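SusD superfamily protein (Bacteroides fragilis, PDB 3L22) probably binds glycans at the outer membrane of the bacterial cell, as other members of the SusD family do, and carries bound zinc ions in its crystals. Local coordinates at residues Leu126-Leu131 with Lys169-His174; Leu134-Tyr139 with Ala145-Leu150; Tyr87-Ile92 with Pro149-Ala154. All blocks are in the same frame, centred on the assembly; numbering follows the deposited sequence.

Interaction 1: Leu126-Leu131 with Lys169-His174; sequences LAYYYL and KQIYEH. With ZN (zinc ion), chain H.
The rings of Tyr129 and Tyr172 meet at a corner rather than in a stack: Tyr129 CD1 comes to the edge of the Tyr172 ring, near its plane, 4.4 Å from Tyr172 CE1, which stands obliquely to the Tyr129 ring. The far edge of Tyr129 turns back on its own helix, with Tyr129 CD2 3.9 Å above the plane of the Tyr130 ring and over its centre; that ring in turn meets Phe49. The third ring, Tyr128, is approached obliquely by Ile171 CD1.

Ile171 reaches the other helix through its CG2 branch. A chi1 of -67° places CG2 opposite the backbone N and points it at Tyr128, 4.1 Å from Tyr128 CB and 3.9 Å from Tyr128 O. One turn further on, His174 ND1 binds a zinc ion at 2.2 Å; water 1 and two atoms from elsewhere in the structure complete the site.

Helices 113-131 and 168-178, in the helical, TPR-like part of the SusD-family fold, thus pack through a buried, apolar seam made by van der Waals contact. Two of the tyrosine hydroxyls find partners elsewhere: Tyr128 OH bonds to Arg151 O and Tyr129 OH weakly to Arg209. Asp178 OD2, hydrogen-bonded to His174 NE2, probably helps fix the ring's rotation and may make ND1 a stronger zinc donor.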
loop_
_atom_site.group_PDB
_atom_site.type_symbol
_atom_site.label_atom_id
_atom_site.label_comp_id
_atom_site.label_asym_id
_atom_site.label_seq_id
_atom_site.Cartn_x
_atom_site.Cartn_y
_atom_site.Cartn_z
ATOM N N LEU A 126 -9.868 -0.360 -0.068
ATOM C CA LEU A 126 -8.483 -0.100 -0.387
ATOM C C LEU A 126 -8.256 1.331 -0.930
ATOM O O LEU A 126 -7.262 2.027 -0.566
ATOM C CB LEU A 126 -7.980 -1.176 -1.378
ATOM C CG LEU A 126 -6.477 -1.312 -1.562
ATOM C CD1 LEU A 126 -5.712 -1.543 -0.216
ATOM C CD2 LEU A 126 -6.116 -2.410 -2.594
ATOM N N ALA A 127 -9.165 1.781 -1.788
ATOM C CA ALA A 127 -9.044 3.113 -2.366
ATOM C C ALA A 127 -9.110 4.172 -1.259
ATOM O O ALA A 127 -8.232 5.051 -1.155
ATOM C CB ALA A 127 -10.122 3.326 -3.407
ATOM N N TYR A 128 -10.113 4.057 -0.384
ATOM C CA TYR A 128 -10.222 4.974 0.759
ATOM C C TYR A 128 -9.024 4.886 1.701
ATOM O O TYR A 128 -8.606 5.901 2.271
ATOM C CB TYR A 128 -11.541 4.770 1.530
ATOM C CG TYR A 128 -12.694 5.498 0.885
ATOM C CD1 TYR A 128 -12.703 6.892 0.835
ATOM C CD2 TYR A 128 -13.764 4.811 0.289
ATOM C CE1 TYR A 128 -13.728 7.589 0.230
ATOM C CE2 TYR A 128 -14.825 5.521 -0.323
ATOM C CZ TYR A 128 -14.785 6.909 -0.347
ATOM O OH TYR A 128 -15.764 7.646 -0.950
ATOM N N TYR A 129 -8.478 3.682 1.884
ATOM C CA TYR A 129 -7.337 3.509 2.759
ATOM C C TYR A 129 -6.119 4.329 2.289
ATOM O O TYR A 129 -5.439 4.989 3.089
ATOM C CB TYR A 129 -6.985 2.003 2.879
ATOM C CG TYR A 129 -5.632 1.751 3.465
ATOM C CD1 TYR A 129 -5.452 1.700 4.844
ATOM C CD2 TYR A 129 -4.536 1.545 2.659
ATOM C CE1 TYR A 129 -4.216 1.468 5.407
ATOM C CE2 TYR A 129 -3.259 1.316 3.217
ATOM C CZ TYR A 129 -3.113 1.271 4.580
ATOM O OH TYR A 129 -1.877 1.024 5.148
ATOM N N TYR A 130 -5.836 4.260 0.989
ATOM C CA TYR A 130 -4.732 5.047 0.450
ATOM C C TYR A 130 -4.985 6.574 0.526
ATOM O O TYR A 130 -4.076 7.316 0.898
ATOM C CB TYR A 130 -4.357 4.568 -0.952
ATOM C CG TYR A 130 -3.641 3.219 -0.940
ATOM C CD1 TYR A 130 -2.431 3.067 -0.276
ATOM C CD2 TYR A 130 -4.159 2.129 -1.625
ATOM C CE1 TYR A 130 -1.753 1.857 -0.279
ATOM C CE2 TYR A 130 -3.511 0.911 -1.628
ATOM C CZ TYR A 130 -2.296 0.783 -0.971
ATOM O OH TYR A 130 -1.632 -0.410 -0.968
ATOM N N LEU A 131 -6.206 7.028 0.269
ATOM C CA LEU A 131 -6.539 8.441 0.446
ATOM C C LEU A 131 -6.337 8.878 1.913
ATOM O O LEU A 131 -5.815 9.969 2.186
ATOM C CB LEU A 131 -7.968 8.732 0.005
ATOM C CG LEU A 131 -8.368 8.543 -1.466
ATOM C CD1 LEU A 131 -9.867 8.790 -1.619
ATOM C CD2 LEU A 131 -7.512 9.498 -2.374
ATOM N N LYS A 169 -10.730 9.242 11.370
ATOM C CA LYS A 169 -11.419 8.171 12.090
ATOM C C LYS A 169 -12.645 7.673 11.294
ATOM O O LYS A 169 -12.874 6.463 11.169
ATOM C CB LYS A 169 -11.842 8.627 13.499
ATOM C CG LYS A 169 -12.808 7.677 14.294
ATOM C CD LYS A 169 -13.128 8.245 15.711
ATOM C CE LYS A 169 -13.930 7.302 16.659
ATOM N NZ LYS A 169 -15.435 7.137 16.374
ATOM N N GLN A 170 -13.436 8.590 10.760
ATOM C CA GLN A 170 -14.663 8.177 10.043
ATOM C C GLN A 170 -14.326 7.359 8.806
ATOM O O GLN A 170 -15.043 6.397 8.464
ATOM C CB GLN A 170 -15.538 9.390 9.675
ATOM C CG GLN A 170 -16.294 9.969 10.851
ATOM C CD GLN A 170 -16.902 11.335 10.546
ATOM O OE1 GLN A 170 -16.357 12.151 9.781
ATOM N NE2 GLN A 170 -18.054 11.584 11.145
ATOM N N ILE A 171 -13.237 7.724 8.139
ATOM C CA ILE A 171 -12.854 6.995 6.927
ATOM C C ILE A 171 -12.421 5.581 7.306
ATOM O O ILE A 171 -12.871 4.608 6.681
ATOM C CB ILE A 171 -11.770 7.735 6.113
ATOM C CG1 ILE A 171 -12.322 9.037 5.536
ATOM C CG2 ILE A 171 -11.202 6.845 4.994
ATOM C CD1 ILE A 171 -13.462 8.938 4.545
ATOM N N TYR A 172 -11.589 5.455 8.341
ATOM C CA TYR A 172 -11.233 4.145 8.835
ATOM C C TYR A 172 -12.435 3.320 9.257
ATOM O O TYR A 172 -12.483 2.106 9.008
ATOM C CB TYR A 172 -10.246 4.214 9.993
ATOM C CG TYR A 172 -8.812 4.529 9.621
ATOM C CD1 TYR A 172 -8.186 3.925 8.519
ATOM C CD2 TYR A 172 -8.048 5.378 10.399
ATOM C CE1 TYR A 172 -6.836 4.206 8.212
ATOM C CE2 TYR A 172 -6.723 5.663 10.065
ATOM C CZ TYR A 172 -6.127 5.069 9.005
ATOM O OH TYR A 172 -4.812 5.357 8.697
ATOM N N GLU A 173 -13.408 3.962 9.888
ATOM C CA GLU A 173 -14.586 3.247 10.386
ATOM C C GLU A 173 -15.425 2.728 9.229
ATOM O O GLU A 173 -15.966 1.624 9.310
ATOM C CB GLU A 173 -15.406 4.135 11.329
ATOM C CG GLU A 173 -14.744 4.242 12.728
ATOM C CD GLU A 173 -15.287 5.358 13.611
ATOM O OE1 GLU A 173 -15.865 6.363 13.095
ATOM O OE2 GLU A 173 -15.128 5.218 14.858
ATOM N N HIS A 174 -15.492 3.491 8.140
ATOM C CA HIS A 174 -16.218 3.012 6.966
ATOM C C HIS A 174 -15.454 1.846 6.279
ATOM O O HIS A 174 -16.056 0.849 5.870
ATOM C CB HIS A 174 -16.520 4.092 5.927
ATOM C CG HIS A 174 -17.032 3.481 4.682
ATOM N ND1 HIS A 174 -18.318 3.029 4.591
ATOM C CD2 HIS A 174 -16.394 3.024 3.578
ATOM C CE1 HIS A 174 -18.483 2.374 3.458
ATOM N NE2 HIS A 174 -17.315 2.339 2.832
HETATM ZN ZN ZN H . -19.949 3.276 5.995
HETATM O O HOH W 1 -21.196 1.625 5.189
#

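Interaction 2: Leu134-Tyr139 with Ala145-Leu150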
loop_
_atom_site.group_PDB
_atom_site.type_symbol
_atom_site.label_atom_id
_atom_site.label_comp_id
_atom_site.label_asym_id
_atom_site.label_seq_id
_atom_site.Cartn_x
_atom_site.Cartn_y
_atom_site.Cartn_z
ATOM N N LEU A 134 -2.770 10.056 2.852
ATOM C CA LEU A 134 -2.222 11.230 2.151
ATOM C C LEU A 134 -2.785 12.572 2.653
ATOM O O LEU A 134 -2.016 13.491 2.934
ATOM C CB LEU A 134 -2.430 11.116 0.645
ATOM C CG LEU A 134 -1.609 10.004 -0.028
ATOM C CD1 LEU A 134 -2.145 9.704 -1.441
ATOM C CD2 LEU A 134 -0.105 10.378 -0.018
ATOM N N TYR A 135 -4.101 12.667 2.799
ATOM C CA TYR A 135 -4.777 13.939 3.039
ATOM C C TYR A 135 -4.933 14.364 4.519
ATOM O O TYR A 135 -4.714 15.504 4.820
ATOM C CB TYR A 135 -6.098 13.959 2.254
ATOM C CG TYR A 135 -5.815 13.851 0.762
ATOM C CD1 TYR A 135 -5.400 14.977 0.023
ATOM C CD2 TYR A 135 -5.895 12.632 0.098
ATOM C CE1 TYR A 135 -5.091 14.884 -1.349
ATOM C CE2 TYR A 135 -5.566 12.535 -1.272
ATOM C CZ TYR A 135 -5.182 13.650 -1.986
ATOM O OH TYR A 135 -4.902 13.530 -3.329
ATOM N N PRO A 136 -5.250 13.439 5.444
ATOM C CA PRO A 136 -5.425 13.921 6.796
ATOM C C PRO A 136 -4.184 13.750 7.655
ATOM O O PRO A 136 -3.370 12.855 7.407
ATOM C CB PRO A 136 -6.498 12.994 7.351
ATOM C CG PRO A 136 -6.190 11.695 6.704
ATOM C CD PRO A 136 -5.743 12.057 5.310
ATOM N N THR A 137 -4.101 14.566 8.698
ATOM C CA THR A 137 -3.239 14.255 9.814
ATOM C C THR A 137 -3.577 12.840 10.289
ATOM O O THR A 137 -4.764 12.499 10.352
ATOM C CB THR A 137 -3.489 15.255 10.946
ATOM O OG1 THR A 137 -3.195 16.549 10.455
ATOM C CG2 THR A 137 -2.631 14.976 12.194
ATOM N N PRO A 138 -2.561 12.024 10.633
ATOM C CA PRO A 138 -2.844 10.658 11.049
ATOM C C PRO A 138 -3.665 10.558 12.329
ATOM O O PRO A 138 -3.628 11.414 13.200
ATOM C CB PRO A 138 -1.443 10.053 11.265
ATOM C CG PRO A 138 -0.578 11.223 11.543
ATOM C CD PRO A 138 -1.105 12.257 10.604
ATOM N N TYR A 139 -4.434 9.493 12.393
ATOM C CA TYR A 139 -5.295 9.197 13.529
ATOM C C TYR A 139 -4.518 9.204 14.841
ATOM O O TYR A 139 -5.028 9.680 15.847
ATOM C CB TYR A 139 -5.935 7.835 13.288
ATOM C CG TYR A 139 -6.894 7.317 14.345
ATOM C CD1 TYR A 139 -6.411 6.767 15.528
ATOM C CD2 TYR A 139 -8.285 7.303 14.132
ATOM C CE1 TYR A 139 -7.262 6.257 16.492
ATOM C CE2 TYR A 139 -9.167 6.788 15.113
ATOM C CZ TYR A 139 -8.626 6.235 16.259
ATOM O OH TYR A 139 -9.404 5.697 17.227
ATOM N N ALA A 145 -9.062 14.775 12.655
ATOM C CA ALA A 145 -8.510 15.497 11.523
ATOM C C ALA A 145 -9.340 15.232 10.265
ATOM O O ALA A 145 -9.745 14.091 10.010
ATOM C CB ALA A 145 -7.047 15.087 11.277
ATOM N N LYS A 146 -9.581 16.282 9.482
ATOM C CA LYS A 146 -10.393 16.130 8.266
ATOM C C LYS A 146 -9.620 15.390 7.191
ATOM O O LYS A 146 -8.455 15.685 6.951
ATOM C CB LYS A 146 -10.857 17.481 7.714
ATOM C CG LYS A 146 -11.883 18.168 8.604
ATOM C CD LYS A 146 -12.239 19.484 7.983
ATOM C CE LYS A 146 -13.257 20.274 8.817
ATOM N NZ LYS A 146 -13.941 21.298 7.941
ATOM N N SER A 147 -10.290 14.438 6.549
ATOM C CA SER A 147 -9.680 13.632 5.517
ATOM C C SER A 147 -10.304 13.960 4.171
ATOM O O SER A 147 -9.898 14.940 3.555
ATOM C CB SER A 147 -9.758 12.153 5.890
ATOM O OG SER A 147 -9.222 11.333 4.865
ATOM N N VAL A 148 -11.288 13.176 3.716
ATOM C CA VAL A 148 -11.780 13.273 2.341
ATOM C C VAL A 148 -13.311 13.079 2.356
ATOM O O VAL A 148 -13.843 12.543 3.319
ATOM C CB VAL A 148 -11.099 12.236 1.425
ATOM C CG1 VAL A 148 -9.541 12.416 1.374
ATOM C CG2 VAL A 148 -11.490 10.797 1.791
ATOM N N PRO A 149 -14.031 13.528 1.299
ATOM C CA PRO A 149 -15.460 13.210 1.177
ATOM C C PRO A 149 -15.721 11.725 1.066
ATOM O O PRO A 149 -15.045 11.035 0.270
ATOM C CB PRO A 149 -15.861 13.886 -0.133
ATOM C CG PRO A 149 -14.780 14.973 -0.346
ATOM C CD PRO A 149 -13.561 14.392 0.202
ATOM N N LEU A 150 -16.684 11.245 1.858
ATOM C CA LEU A 150 -17.009 9.848 1.890
ATOM C C LEU A 150 -18.145 9.634 0.876
ATOM O O LEU A 150 -19.317 9.686 1.224
ATOM C CB LEU A 150 -17.400 9.416 3.315
ATOM C CG LEU A 150 -17.702 7.934 3.564
ATOM C CD1 LEU A 150 -16.671 6.998 2.896
ATOM C CD2 LEU A 150 -17.749 7.669 5.069
HETATM O O HOH W 2 -6.270 16.757 8.417
#
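Tyr135 packs on Val148 from its root upward. Its CB lies 3.9 Å from Val148 CG1 and a little farther from Ser147 O; CG and CD2 follow along the same methyl, with Tyr135 CD2 also 3.9 Å from Val148 CG1. The two side chains cross at about a right angle, and beyond CD2 the ring leaves this partner, meeting Trp85 edge-to-face and ending in a hydrogen bond between OH and Asn81.

Next along, the Pro136 ring lies against Ser147: Pro136 CG is 3.6 Å from Ser147 OG, and Pro136 CB sits 3.4 Å from Lys146 O. With chi1 at 177° the serine hydroxyl lies against the proline ring, a packing contact, and its hydrogen bond goes to Asn132 OD1. Thr137 CB touches Ala145 CB at 3.6 Å. Water 2 joins the two segments, accepting from Thr137 N at 3.1 Å and donating to Lys146 O at 2.8 Å.

Both segments belong to the long connection between helices 113-131 and 168-178, here folded back on itself. Ser147 and Val148 both pair with Ser166 in a classic beta bulge. Their side chains reach Ile171 of helix 168-178, while Val148 also touches Trp85 and Tyr89 of helix 79-103.

Interaction 3: Tyr87-Ile92 with Pro149-Ala154; sequences YAYLAI and PLRLTA
Pro149 receives the hydroxyl of Tyr89, which donates from OH to Pro149 O across 2.6 Å. The donor lies in the carbonyl plane, on a lone pair, with a C=O...O angle of 136°, and the oxygen is itself in plane at the edge of the phenol ring. Pro149 CD packs 3.4 Å from Tyr89 OH. Two residues on, Arg151 N gives Pro149 O a second, weak bond, so this carbonyl oxygen has two donors.

Arg151 then crosses Tyr89 at about a right angle. Its aliphatic part does the touching, Arg151 CG 3.9 Å from Tyr89 CE1 and Arg151 CD 3.9 Å from Tyr89 CD1. The chain runs extended from CG to NE, and the guanidinium plane is turned 74° from the phenol ring, with Tyr89 CE1 at its edge. Pro149 CB covers one guanidinium face, 3.7 Å above the plane and offset toward the rim. Arg151 O packs 3.3 Å from Ile92 CG2 and accepts hydrogen bonds from Tyr128 OH and Asn96 ND2, which likewise bonds Thr153 O.

Helix 79-103 therefore holds this irregular chain through one short, in-plane phenol-to-backbone bond and an apolar bed for the arginine stem. The charge is met farther out: Arg151 NH2 makes a salt bridge with Glu432 and a hydrogen bond to Asn161 O, which probably steadies the guanidinium.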
loop_
_atom_site.group_PDB
_atom_site.type_symbol
_atom_site.label_atom_id
_atom_site.label_comp_id
_atom_site.label_asym_id
_atom_site.label_seq_id
_atom_site.Cartn_x
_atom_site.Cartn_y
_atom_site.Cartn_z
ATOM N N TYR A 87 -8.398 9.453 -9.893
ATOM C CA TYR A 87 -8.533 8.017 -10.214
ATOM C C TYR A 87 -8.995 7.156 -9.038
ATOM O O TYR A 87 -9.673 6.157 -9.276
ATOM C CB TYR A 87 -7.294 7.476 -10.974
ATOM C CG TYR A 87 -7.297 8.086 -12.351
ATOM C CD1 TYR A 87 -6.660 9.296 -12.606
ATOM C CD2 TYR A 87 -8.022 7.503 -13.375
ATOM C CE1 TYR A 87 -6.737 9.891 -13.853
ATOM C CE2 TYR A 87 -8.123 8.093 -14.611
ATOM C CZ TYR A 87 -7.472 9.268 -14.840
ATOM O OH TYR A 87 -7.545 9.835 -16.056
ATOM N N ALA A 88 -8.656 7.536 -7.802
ATOM C CA ALA A 88 -9.229 6.893 -6.631
ATOM C C ALA A 88 -10.752 7.064 -6.623
ATOM O O ALA A 88 -11.454 6.099 -6.422
ATOM C CB ALA A 88 -8.612 7.409 -5.298
ATOM N N TYR A 89 -11.240 8.286 -6.827
ATOM C CA TYR A 89 -12.681 8.538 -6.799
ATOM C C TYR A 89 -13.390 7.921 -7.990
ATOM O O TYR A 89 -14.537 7.484 -7.828
ATOM C CB TYR A 89 -13.026 10.059 -6.622
ATOM C CG TYR A 89 -12.996 10.450 -5.153
ATOM C CD1 TYR A 89 -14.013 10.035 -4.281
ATOM C CD2 TYR A 89 -11.923 11.143 -4.614
ATOM C CE1 TYR A 89 -13.952 10.313 -2.925
ATOM C CE2 TYR A 89 -11.876 11.465 -3.271
ATOM C CZ TYR A 89 -12.884 11.046 -2.424
ATOM O OH TYR A 89 -12.821 11.366 -1.085
ATOM N N LEU A 90 -12.735 7.867 -9.162
ATOM C CA LEU A 90 -13.284 7.105 -10.274
ATOM C C LEU A 90 -13.450 5.632 -9.913
ATOM O O LEU A 90 -14.494 5.036 -10.164
ATOM C CB LEU A 90 -12.426 7.178 -11.539
ATOM C CG LEU A 90 -12.639 8.366 -12.458
ATOM C CD1 LEU A 90 -11.478 8.416 -13.520
ATOM C CD2 LEU A 90 -14.081 8.312 -13.127
ATOM N N ALA A 91 -12.418 5.034 -9.352
ATOM C CA ALA A 91 -12.509 3.649 -8.868
ATOM C C ALA A 91 -13.661 3.491 -7.838
ATOM O O ALA A 91 -14.454 2.561 -7.917
ATOM C CB ALA A 91 -11.163 3.214 -8.262
ATOM N N ILE A 92 -13.766 4.434 -6.892
ATOM C CA ILE A 92 -14.819 4.376 -5.869
ATOM C C ILE A 92 -16.195 4.435 -6.504
ATOM O O ILE A 92 -17.080 3.647 -6.140
ATOM C CB ILE A 92 -14.593 5.477 -4.821
ATOM C CG1 ILE A 92 -13.379 5.094 -3.945
ATOM C CG2 ILE A 92 -15.849 5.758 -3.942
ATOM C CD1 ILE A 92 -12.676 6.285 -3.267
ATOM N N PRO A 149 -14.031 13.528 1.299
ATOM C CA PRO A 149 -15.460 13.210 1.177
ATOM C C PRO A 149 -15.721 11.725 1.066
ATOM O O PRO A 149 -15.045 11.035 0.270
ATOM C CB PRO A 149 -15.861 13.886 -0.133
ATOM C CG PRO A 149 -14.780 14.973 -0.346
ATOM C CD PRO A 149 -13.561 14.392 0.202
ATOM N N LEU A 150 -16.684 11.245 1.858
ATOM C CA LEU A 150 -17.009 9.848 1.890
ATOM C C LEU A 150 -18.145 9.634 0.876
ATOM O O LEU A 150 -19.317 9.686 1.224
ATOM C CB LEU A 150 -17.400 9.416 3.315
ATOM C CG LEU A 150 -17.702 7.934 3.564
ATOM C CD1 LEU A 150 -16.671 6.998 2.896
ATOM C CD2 LEU A 150 -17.749 7.669 5.069
ATOM N N ARG A 151 -17.776 9.429 -0.384
ATOM C CA ARG A 151 -18.752 9.249 -1.472
ATOM C C ARG A 151 -19.095 7.764 -1.622
ATOM O O ARG A 151 -18.235 6.956 -1.978
ATOM C CB ARG A 151 -18.186 9.799 -2.785
ATOM C CG ARG A 151 -17.680 11.246 -2.677
ATOM C CD ARG A 151 -17.394 11.874 -4.013
ATOM N NE ARG A 151 -16.984 13.270 -3.893
ATOM C CZ ARG A 151 -17.803 14.303 -3.740
ATOM N NH1 ARG A 151 -19.132 14.155 -3.702
ATOM N NH2 ARG A 151 -17.277 15.520 -3.655
ATOM N N LEU A 152 -20.353 7.423 -1.348
ATOM C CA LEU A 152 -20.810 6.045 -1.353
ATOM C C LEU A 152 -22.018 5.765 -2.254
ATOM O O LEU A 152 -22.455 4.637 -2.333
ATOM C CB LEU A 152 -21.082 5.588 0.088
ATOM C CG LEU A 152 -19.880 5.598 1.034
ATOM C CD1 LEU A 152 -20.355 5.309 2.493
ATOM C CD2 LEU A 152 -18.789 4.608 0.603
ATOM N N THR A 153 -22.524 6.750 -2.974
ATOM C CA THR A 153 -23.676 6.552 -3.850
ATOM C C THR A 153 -23.221 6.463 -5.296
ATOM O O THR A 153 -22.206 7.043 -5.660
ATOM C CB THR A 153 -24.649 7.711 -3.730
ATOM O OG1 THR A 153 -23.929 8.922 -3.975
ATOM C CG2 THR A 153 -25.284 7.775 -2.309
ATOM N N ALA A 154 -23.985 5.733 -6.116
ATOM C CA ALA A 154 -23.699 5.589 -7.536
ATOM C C ALA A 154 -24.086 6.912 -8.179
ATOM O O ALA A 154 -25.228 7.319 -8.065
ATOM C CB ALA A 154 -24.494 4.431 -8.131
#

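How the interactions relate
All three contacts lie in the N-terminal part of the fold, within its helical, TPR-like region. The centres of interactions 1 and 2 are about 9 Å apart. Those of interactions 1 and 3 are separated by about 11 Å, those of interactions 2 and 3 by about 15 Å. Helix 79-103 comes first, then helix 113-131, the long irregular connection, and helix 168-178. Interaction 2 closes a short loop within that connection; the segments of interactions 1 and 3 alternate along the chain. Pro149 and Leu150 belong to both interactions 2 and 3, and the probable hydrogen bond of Tyr128 OH to Arg151 O ties interaction 1 to 3. Together they unite three helices with the connection packed against them.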